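Local coordinates for macrolide export ATP-binding/permease protein macB (Actinobacillus actinomycetemcomitans, PDB 3FTJ), which probably exports macrolides as the inner-membrane ABC transporter of a tripartite efflux system, conferring resistance to them, and is represented here by its periplasmic region, at residues Thr162-Ile167 / Ser171-Ile176. Residues are numbered along the deposited sequence; the frame is centred on the assembly and turned at random.
Sequences TVLNKI and SRIGSI
L164 carries the whole contact from the helical side, reaching with its forked end to the backbone and one side chain of segment S171-I176. The contact is small, burying 124 Å² over both sides. CD1 of L164 lies 4.3 Å from CG2 of I173, a methyl-to-methyl contact between two buried side chains, and it also comes within 4.2 Å of CA of S171. With CG anti to its carbonyl carbon (chi1 -72°), L164 projects off the helix toward the loop; chi2 of 169° completes the extension and splits the two methyls between different partners. I173 turns its branch methyl, not its longer CG1-CD1 arm, to the leucine.

The other methyl meets a polar atom. CD2 of L164 sits 3.4 Å from the carbonyl O of R172, a van der Waals contact well off the carbonyl axis, with a C-O-CD2 angle of about 136°. S171 and R172 contribute mainly main-chain atoms, since the CB atoms of both point away from the helix; the guanidinium of R172 uses NH1 to bond the carbonyl O of Q33.

The contact belongs to the short connection between helix 160-168 and strand 175-180 in the periplasmic core domain of MacB. Backbone bonds of I173 to L35, just before helix 37-44, and of S171 to I37, the first residue of that helix, tie down the loop leading into strand 175-180, and I37 touches both L164 and I173, adding to the apolar surroundings of the pair. Strand 49-64 runs past both segments, with T56 against V163 and P54 against I173, while T162 and I167 pack on F135 of strand 133-141.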
loop_
_atom_site.group_PDB
_atom_site.type_symbol
_atom_site.label_atom_id
_atom_site.label_comp_id
_atom_site.label_asym_id
_atom_site.label_seq_id
_atom_site.Cartn_x
_atom_site.Cartn_y
_atom_site.Cartn_z
ATOM N N THR A 162 11.378 -0.323 6.770
ATOM C CA THR A 162 11.983 0.954 7.150
ATOM C C THR A 162 11.020 1.844 7.924
ATOM O O THR A 162 11.383 2.441 8.935
ATOM C CB THR A 162 12.432 1.725 5.908
ATOM O OG1 THR A 162 13.187 0.850 5.064
ATOM C CG2 THR A 162 13.296 2.920 6.300
ATOM N N VAL A 163 9.785 1.922 7.450
ATOM C CA VAL A 163 8.793 2.789 8.067
ATOM C C VAL A 163 8.372 2.263 9.439
ATOM O O VAL A 163 8.250 3.023 10.394
ATOM C CB VAL A 163 7.582 2.986 7.141
ATOM C CG1 VAL A 163 6.469 3.721 7.853
ATOM C CG2 VAL A 163 8.013 3.758 5.929
ATOM N N LEU A 164 8.181 0.954 9.537
ATOM C CA LEU A 164 7.808 0.336 10.796
ATOM C C LEU A 164 8.966 0.435 11.782
ATOM O O LEU A 164 8.781 0.816 12.925
ATOM C CB LEU A 164 7.431 -1.138 10.584
ATOM C CG LEU A 164 6.105 -1.425 9.874
ATOM C CD1 LEU A 164 6.007 -2.890 9.502
ATOM C CD2 LEU A 164 4.915 -1.001 10.747
ATOM N N ASN A 165 10.163 0.073 11.335
ATOM C CA ASN A 165 11.313 0.004 12.229
ATOM C C ASN A 165 11.753 1.387 12.723
ATOM O O ASN A 165 12.144 1.542 13.873
ATOM C CB ASN A 165 12.484 -0.731 11.558
ATOM C CG ASN A 165 12.247 -2.241 11.426
ATOM O OD1 ASN A 165 11.505 -2.839 12.206
ATOM N ND2 ASN A 165 12.897 -2.861 10.439
ATOM N N LYS A 166 11.661 2.391 11.858
ATOM C CA LYS A 166 12.253 3.698 12.139
ATOM C C LYS A 166 11.250 4.829 12.367
ATOM O O LYS A 166 11.582 5.836 12.991
ATOM C CB LYS A 166 13.233 4.083 11.022
ATOM C CG LYS A 166 14.455 3.164 10.932
ATOM C CD LYS A 166 15.220 3.377 9.630
ATOM C CE LYS A 166 16.586 2.687 9.648
ATOM N NZ LYS A 166 16.491 1.228 9.366
ATOM N N ILE A 167 10.032 4.677 11.863
ATOM C CA ILE A 167 9.049 5.756 11.964
ATOM C C ILE A 167 7.921 5.460 12.956
ATOM O O ILE A 167 7.808 6.110 13.995
ATOM C CB ILE A 167 8.404 6.081 10.594
ATOM C CG1 ILE A 167 9.474 6.293 9.515
ATOM C CG2 ILE A 167 7.520 7.304 10.708
ATOM C CD1 ILE A 167 10.290 7.542 9.699
ATOM N N SER A 171 4.813 -3.822 14.353
ATOM C CA SER A 171 4.711 -4.635 13.143
ATOM C C SER A 171 3.284 -4.629 12.597
ATOM O O SER A 171 2.937 -5.448 11.747
ATOM C CB SER A 171 5.156 -6.082 13.414
ATOM O OG SER A 171 4.184 -6.781 14.177
ATOM N N ARG A 172 2.460 -3.710 13.091
ATOM C CA ARG A 172 1.069 -3.618 12.656
ATOM C C ARG A 172 0.883 -2.619 11.529
ATOM O O ARG A 172 1.602 -1.629 11.448
ATOM C CB ARG A 172 0.165 -3.286 13.839
ATOM C CG ARG A 172 -0.069 -4.493 14.703
ATOM C CD ARG A 172 -0.433 -4.136 16.118
ATOM N NE ARG A 172 -0.366 -5.320 16.966
ATOM C CZ ARG A 172 -1.422 -6.041 17.326
ATOM N NH1 ARG A 172 -2.637 -5.689 16.918
ATOM N NH2 ARG A 172 -1.266 -7.110 18.099
ATOM N N ILE A 173 -0.094 -2.884 10.661
ATOM C CA ILE A 173 -0.237 -2.127 9.423
ATOM C C ILE A 173 -1.683 -1.762 9.093
ATOM O O ILE A 173 -2.616 -2.270 9.709
ATOM C CB ILE A 173 0.364 -2.913 8.249
ATOM C CG1 ILE A 173 -0.292 -4.298 8.172
ATOM C CG2 ILE A 173 1.871 -3.015 8.392
ATOM C CD1 ILE A 173 0.345 -5.216 7.178
ATOM N N GLY A 174 -1.849 -0.884 8.112
ATOM C CA GLY A 174 -3.152 -0.354 7.761
ATOM C C GLY A 174 -3.923 -1.238 6.804
ATOM O O GLY A 174 -5.155 -1.320 6.881
ATOM N N SER A 175 -3.198 -1.900 5.904
ATOM C CA SER A 175 -3.803 -2.833 4.959
ATOM C C SER A 175 -2.777 -3.763 4.301
ATOM O O SER A 175 -1.566 -3.571 4.418
ATOM C CB SER A 175 -4.580 -2.071 3.878
ATOM O OG SER A 175 -3.713 -1.308 3.053
ATOM N N ILE A 176 -3.288 -4.770 3.605
ATOM C CA ILE A 176 -2.481 -5.723 2.865
ATOM C C ILE A 176 -3.130 -5.948 1.511
ATOM O O ILE A 176 -4.293 -6.349 1.431
ATOM C CB ILE A 176 -2.441 -7.099 3.584
ATOM C CG1 ILE A 176 -1.791 -6.978 4.964
ATOM C CG2 ILE A 176 -1.717 -8.131 2.736
ATOM C CD1 ILE A 176 -2.057 -8.178 5.870
#